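Local coordinates for extracellular solute-binding protein family 1 (Pseudothermotoga lettingae, PDB 5CI5) that binds a sugar, alpha-D-tagatose in this crystal, and probably delivers such a ligand to an ABC transporter as its extracellular solute-binding protein, at residues I27-Q32 with V55-F60; L81-L86 with G299-V304; L99-E104 with I128-P133; L132-D137 with Y321-D326. One frame throughout, in Å; residues are numbered along the deposited sequence.

Contact 1. Residues I27-Q32 with V55-F60. With T6T (alpha-D-tagatopyranose), chain C.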
# COMPACT_ATOMS: atom_id res chain seq x y z
N ILE A 27 -5.36 -5.55 20.29
CA ILE A 27 -4.84 -5.46 18.93
C ILE A 27 -5.39 -4.23 18.21
O ILE A 27 -6.57 -3.95 18.27
CB ILE A 27 -5.13 -6.75 18.10
CG1 ILE A 27 -4.48 -6.68 16.71
CG2 ILE A 27 -6.62 -7.05 17.98
CD1 ILE A 27 -4.57 -7.98 15.89
N TRP A 28 -4.50 -3.50 17.54
CA TRP A 28 -4.90 -2.40 16.67
C TRP A 28 -4.72 -2.81 15.23
O TRP A 28 -3.60 -3.15 14.82
CB TRP A 28 -4.06 -1.16 16.95
CG TRP A 28 -4.43 -0.49 18.21
CD1 TRP A 28 -5.29 -0.95 19.18
CD2 TRP A 28 -4.00 0.81 18.65
NE1 TRP A 28 -5.40 -0.02 20.20
CE2 TRP A 28 -4.62 1.07 19.89
CE3 TRP A 28 -3.14 1.77 18.11
CZ2 TRP A 28 -4.41 2.25 20.60
CZ3 TRP A 28 -2.94 2.95 18.82
CH2 TRP A 28 -3.56 3.17 20.03
N ILE A 29 -5.81 -2.74 14.47
CA ILE A 29 -5.81 -3.10 13.06
C ILE A 29 -6.05 -1.83 12.28
O ILE A 29 -7.02 -1.11 12.52
CB ILE A 29 -6.88 -4.14 12.74
CG1 ILE A 29 -6.69 -5.36 13.64
CG2 ILE A 29 -6.83 -4.55 11.26
CD1 ILE A 29 -7.81 -6.36 13.62
N GLY A 30 -5.13 -1.55 11.37
CA GLY A 30 -5.15 -0.30 10.64
C GLY A 30 -4.99 -0.46 9.14
O GLY A 30 -4.43 -1.43 8.65
N GLY A 31 -5.52 0.53 8.42
CA GLY A 31 -5.40 0.56 6.99
C GLY A 31 -6.69 0.11 6.35
O GLY A 31 -7.70 -0.12 7.02
N GLN A 32 -6.66 -0.03 5.03
CA GLN A 32 -7.88 -0.36 4.31
C GLN A 32 -8.49 -1.70 4.72
O GLN A 32 -9.70 -1.85 4.65
CB GLN A 32 -7.59 -0.34 2.81
CG GLN A 32 -7.11 0.97 2.28
CD GLN A 32 -5.60 1.09 2.21
OE1 GLN A 32 -4.83 0.45 2.96
NE2 GLN A 32 -5.14 1.93 1.29
N VAL A 55 -9.72 -10.54 23.76
CA VAL A 55 -9.06 -9.54 22.92
C VAL A 55 -9.87 -8.29 22.73
O VAL A 55 -11.03 -8.32 22.32
CB VAL A 55 -8.72 -10.10 21.53
CG1 VAL A 55 -7.97 -9.06 20.71
CG2 VAL A 55 -7.88 -11.35 21.68
N GLU A 56 -9.24 -7.17 23.01
CA GLU A 56 -9.82 -5.87 22.73
C GLU A 56 -9.31 -5.46 21.36
O GLU A 56 -8.11 -5.43 21.12
CB GLU A 56 -9.41 -4.84 23.78
CG GLU A 56 -10.00 -5.05 25.18
CD GLU A 56 -11.28 -4.26 25.43
OE1 GLU A 56 -11.75 -3.54 24.52
OE2 GLU A 56 -11.82 -4.37 26.55
N VAL A 57 -10.24 -5.18 20.45
CA VAL A 57 -9.91 -4.82 19.08
C VAL A 57 -10.21 -3.33 18.83
O VAL A 57 -11.27 -2.81 19.23
CB VAL A 57 -10.69 -5.67 18.06
CG1 VAL A 57 -10.37 -5.23 16.62
CG2 VAL A 57 -10.43 -7.16 18.25
N GLN A 58 -9.29 -2.62 18.20
CA GLN A 58 -9.62 -1.28 17.70
C GLN A 58 -9.21 -1.21 16.22
O GLN A 58 -8.10 -1.62 15.84
CB GLN A 58 -8.94 -0.19 18.53
CG GLN A 58 -9.37 1.24 18.17
CD GLN A 58 -8.96 2.27 19.22
OE1 GLN A 58 -8.57 1.92 20.33
NE2 GLN A 58 -9.05 3.55 18.86
N LEU A 59 -10.13 -0.72 15.40
CA LEU A 59 -9.95 -0.59 13.95
C LEU A 59 -9.70 0.85 13.59
O LEU A 59 -10.35 1.76 14.11
CB LEU A 59 -11.20 -1.09 13.21
CG LEU A 59 -11.66 -2.51 13.57
CD1 LEU A 59 -12.98 -2.89 12.87
CD2 LEU A 59 -10.58 -3.50 13.23
N PHE A 60 -8.78 1.07 12.65
CA PHE A 60 -8.37 2.41 12.26
C PHE A 60 -8.35 2.57 10.75
O PHE A 60 -7.72 1.78 10.05
CB PHE A 60 -6.96 2.73 12.76
CG PHE A 60 -6.79 2.72 14.24
CD1 PHE A 60 -6.63 1.53 14.91
CD2 PHE A 60 -6.74 3.91 14.96
CE1 PHE A 60 -6.42 1.51 16.27
CE2 PHE A 60 -6.53 3.89 16.33
CZ PHE A 60 -6.39 2.69 16.99
O3 T6T C . 0.14 -1.11 0.23
C3 T6T C . -0.38 -0.91 1.54
C4 T6T C . 0.55 0.03 2.29
O4 T6T C . 1.89 -0.47 2.26
C5 T6T C . 0.47 1.40 1.64
O5 T6T C . 1.32 2.32 2.32
C6 T6T C . -0.98 1.89 1.62
O6 T6T C . -1.78 0.96 0.89
C2 T6T C . -1.77 -0.36 1.45
O2 T6T C . -2.35 -0.33 2.76
C1 T6T C . -2.66 -1.24 0.54
O1 T6T C . -2.70 -2.57 0.92
O HOH W 1 -7.54 0.26 22.17
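Ile27 to Gly30 and Val57 to Phe60 pair as parallel neighbours, their short axes 4.7 Å apart at closest and 19° from parallel, the two strands of a beta-alpha-beta unit whose crossover runs through helix 37-51. Such units build the lobes of periplasmic-binding-protein folds, and this one illustrates how a sheet can deliver a loop to a ligand. Ile27 and Ile29 each use both N and O: Ile27 bonds Glu56 O and Gln58 N, Ile29 bonds Gln58 O and Phe60 N, and Gly31 N closes the ladder on Phe60 O. On the face carrying Trp28, the ring of Phe60 leans under the indole at 47°, with CZ over the centre of the indole and CE1 3.4 Å from Trp28 CG. Placing CG beside the backbone N and opposite the carbonyl carbon (chi1 -74°) lays that indole alongside Gln58, whose chain is extended beyond CG. Water 1 joins the two polar ends, accepting from Trp28 NE1 at 2.9 Å and donating to Gln58 OE1 at 2.7 Å. With an alanine here in place of Trp28, Phe60 CE1 and CZ are likely to lose the indole they pack on, and the water its N-H donor. The other face, backed by helix 37-51, is aliphatic: Ile27 CG2 meets Val55 CG1 and Val57 CG2, while Leu59 CD2 lies 3.8 Å from Ile29 CB. Past the strand's end Gln32 reaches the sugar, where OE1 accepts a hydrogen bond from the tagatose O2 at 2.6 Å.

Contact 2. Residues L81-L86 with G299-V304. With T6T (alpha-D-tagatopyranose), chain C.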
# COMPACT_ATOMS: atom_id res chain seq x y z
N LEU A 81 -0.44 -5.61 20.32
CA LEU A 81 -0.12 -6.03 18.95
C LEU A 81 -0.70 -5.00 18.01
O LEU A 81 -1.84 -4.60 18.19
CB LEU A 81 -0.69 -7.42 18.65
CG LEU A 81 -0.17 -8.09 17.38
CD1 LEU A 81 1.29 -8.42 17.45
CD2 LEU A 81 -1.02 -9.36 17.10
N ALA A 82 0.09 -4.51 17.05
CA ALA A 82 -0.35 -3.41 16.18
C ALA A 82 0.03 -3.68 14.75
O ALA A 82 1.11 -4.17 14.47
CB ALA A 82 0.27 -2.06 16.59
N PHE A 83 -0.88 -3.33 13.84
CA PHE A 83 -0.56 -3.22 12.44
C PHE A 83 0.46 -2.10 12.23
O PHE A 83 0.33 -1.03 12.80
CB PHE A 83 -1.83 -2.93 11.64
CG PHE A 83 -2.48 -4.16 11.07
CD1 PHE A 83 -2.86 -5.22 11.89
CD2 PHE A 83 -2.73 -4.25 9.70
CE1 PHE A 83 -3.44 -6.36 11.35
CE2 PHE A 83 -3.30 -5.37 9.16
CZ PHE A 83 -3.66 -6.43 9.98
N ALA A 84 1.44 -2.35 11.37
CA ALA A 84 2.41 -1.33 10.98
C ALA A 84 2.71 -1.52 9.50
O ALA A 84 2.93 -2.64 9.02
CB ALA A 84 3.69 -1.41 11.81
N ASP A 85 2.69 -0.42 8.76
CA ASP A 85 2.91 -0.43 7.31
C ASP A 85 4.31 -0.96 6.96
O ASP A 85 5.31 -0.58 7.55
CB ASP A 85 2.69 0.99 6.78
CG ASP A 85 2.40 1.05 5.32
OD1 ASP A 85 3.01 0.29 4.52
OD2 ASP A 85 1.55 1.90 4.95
N LEU A 86 4.37 -1.87 5.99
CA LEU A 86 5.66 -2.33 5.48
C LEU A 86 6.47 -1.20 4.84
O LEU A 86 7.69 -1.33 4.65
CB LEU A 86 5.45 -3.47 4.49
CG LEU A 86 4.84 -4.77 5.05
CD1 LEU A 86 4.87 -5.82 3.94
CD2 LEU A 86 5.55 -5.27 6.30
N GLY A 299 4.06 -3.21 -1.04
CA GLY A 299 3.37 -2.76 0.14
C GLY A 299 2.83 -3.88 1.01
O GLY A 299 3.06 -5.07 0.76
N GLY A 300 2.11 -3.48 2.06
CA GLY A 300 1.51 -4.42 2.98
C GLY A 300 1.59 -3.95 4.42
O GLY A 300 1.93 -2.77 4.69
N TRP A 301 1.29 -4.86 5.34
CA TRP A 301 1.27 -4.57 6.78
C TRP A 301 1.92 -5.70 7.56
O TRP A 301 1.75 -6.87 7.22
CB TRP A 301 -0.15 -4.34 7.28
CG TRP A 301 -0.73 -3.14 6.64
CD1 TRP A 301 -1.24 -3.06 5.38
CD2 TRP A 301 -0.78 -1.81 7.18
NE1 TRP A 301 -1.60 -1.77 5.10
CE2 TRP A 301 -1.33 -0.99 6.19
CE3 TRP A 301 -0.39 -1.25 8.40
CZ2 TRP A 301 -1.54 0.38 6.39
CZ3 TRP A 301 -0.59 0.11 8.59
CH2 TRP A 301 -1.14 0.91 7.58
N ALA A 302 2.66 -5.33 8.60
CA ALA A 302 3.24 -6.25 9.57
C ALA A 302 2.54 -6.11 10.92
O ALA A 302 1.92 -5.09 11.21
CB ALA A 302 4.74 -5.99 9.76
N LEU A 303 2.65 -7.17 11.71
CA LEU A 303 2.25 -7.17 13.10
C LEU A 303 3.48 -6.88 13.97
O LEU A 303 4.51 -7.54 13.82
CB LEU A 303 1.62 -8.50 13.50
CG LEU A 303 0.47 -8.94 12.61
CD1 LEU A 303 0.08 -10.38 12.91
CD2 LEU A 303 -0.71 -8.03 12.80
N VAL A 304 3.36 -5.89 14.84
CA VAL A 304 4.47 -5.51 15.73
C VAL A 304 4.00 -5.50 17.18
O VAL A 304 2.82 -5.35 17.45
CB VAL A 304 5.08 -4.12 15.38
CG1 VAL A 304 5.47 -4.09 13.91
CG2 VAL A 304 4.13 -2.98 15.72
O3 T6T C . 0.14 -1.11 0.23
C3 T6T C . -0.38 -0.91 1.54
C4 T6T C . 0.55 0.03 2.29
O4 T6T C . 1.89 -0.47 2.26
C5 T6T C . 0.47 1.40 1.64
O5 T6T C . 1.32 2.32 2.32
C6 T6T C . -0.98 1.89 1.62
O6 T6T C . -1.78 0.96 0.89
C2 T6T C . -1.77 -0.36 1.45
O2 T6T C . -2.35 -0.33 2.76
C1 T6T C . -2.66 -1.24 0.54
O1 T6T C . -2.70 -2.57 0.92
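Asp85 and Trp301 face each other as a non-hydrogen-bonded pair of two antiparallel strands, and Trp301 reaches from this pair to the sugar. Its CB lies 3.5 Å from Phe83 CD2, the two side chains crossing at about a right angle. Farther out, CE3 comes to 3.2 Å from the backbone N of Asp85, with Ala84 C close by. The six-membered ring then passes beneath Asp85, whose CB sits 4.0 Å from its centroid and 16° off the normal, a CH-pi contact over the face. CZ2 lies near Asp85 OD2, and at the other edge Trp301 NE1 donates to O2 of the tagatose at 2.8 Å, the oxygen lying near the ring plane. Asp85 turns its carboxylate to the same sugar: with CG opposite the backbone N (chi1 -159°), OD1 accepts a hydrogen bond from O4 at 2.6 Å and OD2 one from O5 at 2.7 Å. O4 is gripped a second time, by Gly300 N at 171°. Gly299 and Gly300 have no room for a CB: one on Gly299 would run into the sugar O3, one on Gly300 into Leu86 CD1. Behind the site, Ala82 with Val304 and Ala84 with Ala302 form hydrogen-bonded pairs, and alanine methyls meet Val304 CG1 and CG2 and Leu86 CD2. Leu303 CD2 packs on Phe83 CE1, on the same face as the indole. A bidentate carboxylate, an indole N-H and a backbone N-H sharing the hydroxyls of one sugar are characteristic of a sugar-binding cleft, here carried by strand ends in a solute-binding protein.

Contact 3. Residues L99-E104 with I128-P133; sequences LEPMEE and IRYGLP
Tyr130 sets the CD2-CE2 edge of its ring against the backbone of Leu99 to Pro101: CE2 comes 3.3 Å from Leu99 O, CD2 packs on Leu99 CB, and Pro101 CB packs near CE2. Next to it the backbones are tied directly by Met102 N, which donates to Arg129 O at 2.9 Å. The stronger chemistry is ionic. Arg129 meets Glu103 side-on, NE giving to OE1 at 2.9 Å and NH2 to OE2 at 3.2 Å, with the carboxylate and guanidinium planes only 22° apart. Arg129 N also donates to Glu103 OE1, on its anti lone pair, so one oxygen accepts two hydrogen bonds from the same residue and the carboxylate is held against turning. A bend at chi2 (-50°) folds the Glu103 chain back so that its carboxylate can do this, and CG rests on Ile128 CG2. Met102, present as selenomethionine, reaches inward instead; in one of its two conformers CE approaches Leu132 CB and SE approaches Gly131 CA. A salt bridge on the more exposed side and apolar atoms on the buried side thus divide one small interface. Met102 is the N-cap residue of helix 103-108, which this loop enters after helix 89-95; Leu99 and Tyr130 both touch the latter, while Arg129 and Leu132 pack on Leu106 of the former and Trp120 adds a cation-pi contact to Arg129.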
# COMPACT_ATOMS: atom_id res chain seq x y z
N LEU A 99 9.75 -0.87 19.66
CA LEU A 99 9.30 -2.22 19.31
C LEU A 99 10.12 -3.36 19.93
O LEU A 99 11.34 -3.31 20.01
CB LEU A 99 9.33 -2.40 17.78
CG LEU A 99 8.48 -1.43 16.96
CD1 LEU A 99 8.55 -1.82 15.48
CD2 LEU A 99 7.02 -1.36 17.39
N GLU A 100 9.40 -4.37 20.39
CA GLU A 100 10.01 -5.61 20.87
C GLU A 100 10.62 -6.38 19.71
O GLU A 100 9.97 -6.55 18.68
CB GLU A 100 8.94 -6.46 21.57
CG GLU A 100 9.44 -7.77 22.16
CD GLU A 100 10.15 -7.61 23.48
OE1 GLU A 100 10.34 -6.46 23.98
OE2 GLU A 100 10.50 -8.65 24.07
N PRO A 101 11.87 -6.85 19.85
CA PRO A 101 12.44 -7.68 18.76
C PRO A 101 11.67 -8.99 18.62
O PRO A 101 11.13 -9.52 19.61
CB PRO A 101 13.89 -7.94 19.21
CG PRO A 101 13.83 -7.83 20.70
CD PRO A 101 12.81 -6.74 20.98
N MSE A 102 11.59 -9.50 17.40
CA MSE A 102 10.91 -10.78 17.18
C MSE A 102 11.87 -11.85 16.58
O MSE A 102 11.42 -12.87 16.07
CB MSE A 102 9.64 -10.53 16.30
CG MSE A 102 8.47 -9.75 17.06
SE MSE A 102 7.01 -8.88 16.00
CE MSE A 102 5.91 -10.45 15.70
N GLU A 103 13.19 -11.66 16.70
CA GLU A 103 14.15 -12.65 16.21
C GLU A 103 13.98 -14.02 16.85
O GLU A 103 13.93 -15.03 16.15
CB GLU A 103 15.59 -12.22 16.46
CG GLU A 103 16.20 -11.39 15.39
CD GLU A 103 16.05 -11.96 13.98
OE1 GLU A 103 15.55 -11.21 13.14
OE2 GLU A 103 16.43 -13.11 13.68
N GLU A 104 13.91 -14.05 18.17
CA GLU A 104 13.80 -15.33 18.84
C GLU A 104 12.50 -16.04 18.46
O GLU A 104 12.51 -17.22 18.11
CB GLU A 104 13.86 -15.16 20.34
CG GLU A 104 13.50 -16.45 21.06
CD GLU A 104 14.14 -16.53 22.40
OE1 GLU A 104 13.92 -15.62 23.21
OE2 GLU A 104 14.87 -17.52 22.64
N ILE A 128 17.94 -6.95 12.68
CA ILE A 128 17.00 -7.55 13.59
C ILE A 128 15.58 -7.34 13.06
O ILE A 128 15.23 -6.25 12.63
CB ILE A 128 17.15 -6.96 14.99
CG1 ILE A 128 18.55 -7.30 15.54
CG2 ILE A 128 16.09 -7.51 15.94
CD1 ILE A 128 18.98 -6.41 16.58
N ARG A 129 14.79 -8.41 13.06
CA ARG A 129 13.40 -8.31 12.62
C ARG A 129 12.52 -7.86 13.78
O ARG A 129 12.55 -8.46 14.86
CB ARG A 129 12.94 -9.65 12.05
CG ARG A 129 13.61 -9.96 10.70
CD ARG A 129 13.32 -11.36 10.19
NE ARG A 129 14.01 -12.38 10.97
CZ ARG A 129 14.03 -13.67 10.66
NH1 ARG A 129 13.40 -14.12 9.59
NH2 ARG A 129 14.68 -14.51 11.43
N TYR A 130 11.72 -6.83 13.52
CA TYR A 130 10.83 -6.22 14.50
C TYR A 130 9.36 -6.27 14.10
O TYR A 130 8.52 -5.61 14.73
CB TYR A 130 11.22 -4.75 14.71
CG TYR A 130 12.47 -4.55 15.55
CD1 TYR A 130 13.71 -4.37 14.97
CD2 TYR A 130 12.40 -4.54 16.94
CE1 TYR A 130 14.85 -4.19 15.72
CE2 TYR A 130 13.52 -4.35 17.71
CZ TYR A 130 14.75 -4.17 17.10
OH TYR A 130 15.88 -3.97 17.87
N GLY A 131 9.03 -7.01 13.04
CA GLY A 131 7.66 -7.23 12.66
C GLY A 131 7.44 -8.52 11.91
O GLY A 131 8.38 -9.10 11.34
N LEU A 132 6.20 -8.98 11.93
CA LEU A 132 5.80 -10.19 11.20
C LEU A 132 4.87 -9.77 10.07
O LEU A 132 3.73 -9.40 10.33
CB LEU A 132 5.08 -11.18 12.12
CG LEU A 132 4.49 -12.41 11.43
CD1 LEU A 132 5.49 -13.09 10.49
CD2 LEU A 132 3.97 -13.37 12.49
N PRO A 133 5.35 -9.79 8.81
CA PRO A 133 4.46 -9.42 7.69
C PRO A 133 3.21 -10.29 7.69
O PRO A 133 3.33 -11.52 7.71
CB PRO A 133 5.34 -9.67 6.45
CG PRO A 133 6.73 -9.46 6.97
CD PRO A 133 6.71 -10.11 8.34
O HOH W 2 7.61 -5.87 17.30

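Contact 4. Residues L132-D137 with Y321-D326; sequences LPWYTD and YLTSFD. With T6T (alpha-D-tagatopyranose), chain C.
Trp134 drives the edge of its indole into the end of helix 312-322, and NE1 donates to Leu322 O at 2.8 Å. The bond is bent: its N-H...O angle is 148°, and the donor stands well above the carbonyl plane although the oxygen lies near the plane of the indole. Having CG opposite the backbone N (chi1 -176°) swings the ring toward the helix, where CD1 also meets Thr323 OG1 at 3.5 Å. Thr323 OG1 has its polar partner in Ala319 O, so its contact with Leu132 CD2, tip to tip at 3.4 Å, is packing. Around this buried core gather Trp40, Trp328 and Trp331, the last edge-to-face with the indole. A leucine in place of Trp134 would probably leave Leu322 O without this donor and open a gap among those aromatic rings. The grip loosens along the second segment: Ser324 turns away, its OG bonded to Tyr321 O at 2.7 Å, and is the N-cap of helix 325-335, whose exposed Asp326 lies well away from the strand. The strand meanwhile continues to the sugar. Tyr135 OH lies 2.6 Å from the tagatose O1, and Asp137 OD2 accepts from both O1 and O3, each at 2.7 Å. Opposite Trp301 strand 128-138 holds two residues, Trp134 and Tyr135, the signature of a classic beta bulge, which is consistent with Trp134 packing in the core while Tyr135 reaches the sugar.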
# COMPACT_ATOMS: atom_id res chain seq x y z
N LEU A 132 6.20 -8.98 11.93
CA LEU A 132 5.80 -10.19 11.20
C LEU A 132 4.87 -9.77 10.07
O LEU A 132 3.73 -9.40 10.33
CB LEU A 132 5.08 -11.18 12.12
CG LEU A 132 4.49 -12.41 11.43
CD1 LEU A 132 5.49 -13.09 10.49
CD2 LEU A 132 3.97 -13.37 12.49
N PRO A 133 5.35 -9.79 8.81
CA PRO A 133 4.46 -9.42 7.69
C PRO A 133 3.21 -10.29 7.69
O PRO A 133 3.33 -11.52 7.71
CB PRO A 133 5.34 -9.67 6.45
CG PRO A 133 6.73 -9.46 6.97
CD PRO A 133 6.71 -10.11 8.34
N TRP A 134 2.04 -9.66 7.67
CA TRP A 134 0.76 -10.37 7.71
C TRP A 134 0.05 -10.39 6.34
O TRP A 134 -0.43 -11.44 5.92
CB TRP A 134 -0.16 -9.75 8.77
CG TRP A 134 -1.43 -10.53 8.88
CD1 TRP A 134 -1.59 -11.74 9.53
CD2 TRP A 134 -2.70 -10.24 8.27
NE1 TRP A 134 -2.89 -12.19 9.38
CE2 TRP A 134 -3.58 -11.29 8.62
CE3 TRP A 134 -3.18 -9.18 7.49
CZ2 TRP A 134 -4.91 -11.33 8.19
CZ3 TRP A 134 -4.52 -9.22 7.07
CH2 TRP A 134 -5.37 -10.29 7.43
N TYR A 135 -0.08 -9.24 5.68
CA TYR A 135 -0.46 -9.26 4.27
C TYR A 135 0.46 -8.38 3.47
O TYR A 135 1.14 -7.51 4.01
CB TYR A 135 -1.93 -8.86 4.06
CG TYR A 135 -2.31 -7.40 3.84
CD1 TYR A 135 -2.05 -6.77 2.63
CD2 TYR A 135 -3.02 -6.69 4.79
CE1 TYR A 135 -2.46 -5.45 2.40
CE2 TYR A 135 -3.45 -5.39 4.58
CZ TYR A 135 -3.17 -4.78 3.38
OH TYR A 135 -3.63 -3.49 3.21
N THR A 136 0.52 -8.68 2.19
CA THR A 136 1.35 -7.90 1.29
C THR A 136 0.58 -7.62 -0.01
O THR A 136 -0.60 -8.01 -0.17
CB THR A 136 2.69 -8.63 1.03
OG1 THR A 136 3.59 -7.76 0.33
CG2 THR A 136 2.52 -9.95 0.26
N ASP A 137 1.25 -6.91 -0.91
CA ASP A 137 0.67 -6.48 -2.16
C ASP A 137 1.77 -5.90 -3.05
O ASP A 137 2.91 -5.71 -2.61
CB ASP A 137 -0.44 -5.43 -1.93
CG ASP A 137 0.08 -4.13 -1.27
OD1 ASP A 137 1.04 -3.54 -1.80
OD2 ASP A 137 -0.49 -3.69 -0.22
N TYR A 321 -1.02 -17.00 15.50
CA TYR A 321 -2.31 -17.50 15.06
C TYR A 321 -2.78 -16.78 13.79
O TYR A 321 -3.19 -17.40 12.80
CB TYR A 321 -3.36 -17.37 16.17
CG TYR A 321 -4.79 -17.44 15.67
CD1 TYR A 321 -5.45 -18.66 15.50
CD2 TYR A 321 -5.48 -16.28 15.34
CE1 TYR A 321 -6.77 -18.69 15.03
CE2 TYR A 321 -6.79 -16.32 14.87
CZ TYR A 321 -7.42 -17.52 14.71
OH TYR A 321 -8.73 -17.53 14.23
N LEU A 322 -2.72 -15.45 13.81
CA LEU A 322 -3.18 -14.67 12.68
C LEU A 322 -2.42 -14.95 11.39
O LEU A 322 -2.97 -14.78 10.31
CB LEU A 322 -3.10 -13.18 12.99
CG LEU A 322 -4.10 -12.67 14.02
CD1 LEU A 322 -3.82 -11.24 14.32
CD2 LEU A 322 -5.54 -12.86 13.53
N THR A 323 -1.16 -15.36 11.50
CA THR A 323 -0.32 -15.59 10.34
C THR A 323 -0.13 -17.09 10.11
O THR A 323 0.82 -17.49 9.46
CB THR A 323 1.04 -14.87 10.48
OG1 THR A 323 0.85 -13.60 11.14
CG2 THR A 323 1.65 -14.61 9.13
N SER A 324 -1.06 -17.90 10.63
CA SER A 324 -1.04 -19.35 10.41
C SER A 324 -1.66 -19.73 9.07
O SER A 324 -2.42 -18.97 8.46
CB SER A 324 -1.77 -20.09 11.53
OG SER A 324 -3.16 -19.80 11.48
N PHE A 325 -1.31 -20.92 8.62
CA PHE A 325 -1.82 -21.44 7.36
C PHE A 325 -3.35 -21.49 7.37
O PHE A 325 -3.99 -21.01 6.43
CB PHE A 325 -1.21 -22.82 7.13
CG PHE A 325 -1.63 -23.46 5.84
CD1 PHE A 325 -1.06 -23.11 4.64
CD2 PHE A 325 -2.62 -24.43 5.84
CE1 PHE A 325 -1.45 -23.71 3.45
CE2 PHE A 325 -3.01 -25.03 4.66
CZ PHE A 325 -2.42 -24.67 3.47
N ASP A 326 -3.95 -22.08 8.40
CA ASP A 326 -5.40 -22.27 8.39
C ASP A 326 -6.14 -20.94 8.32
O ASP A 326 -7.12 -20.81 7.59
CB ASP A 326 -5.88 -23.07 9.60
CG ASP A 326 -5.48 -24.53 9.52
OD1 ASP A 326 -5.18 -25.01 8.42
OD2 ASP A 326 -5.52 -25.21 10.58
O3 T6T C . 0.14 -1.11 0.23
C3 T6T C . -0.38 -0.91 1.54
C4 T6T C . 0.55 0.03 2.29
O4 T6T C . 1.89 -0.47 2.26
C5 T6T C . 0.47 1.40 1.64
O5 T6T C . 1.32 2.32 2.32
C6 T6T C . -0.98 1.89 1.62
O6 T6T C . -1.78 0.96 0.89
C2 T6T C . -1.77 -0.36 1.45
O2 T6T C . -2.35 -0.33 2.76
C1 T6T C . -2.66 -1.24 0.54
O1 T6T C . -2.70 -2.57 0.92

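Three of the four contacts reach the tagatose, and all draw on one mixed sheet. Contact 2 is wholly buried, like the much smaller contact 4; contacts 1 and 3 are partly buried. Contacts 1 and 2 are strand ladders joined by backbone bonds between Trp28 and both Leu81 and Phe83, whereas contact 3 sets a loop against a strand and contact 4 a helix end. Contacts 3 and 4 share Leu132 and Pro133 of strand 128-138, whose neighbour, strand 298-304, belongs to contact 2. Chemistry follows place: a salt bridge on the partly exposed side of contact 3, aromatic and aliphatic packing inside, and carboxylates, an amide oxygen, and backbone and indole N-H groups where strands end at the sugar.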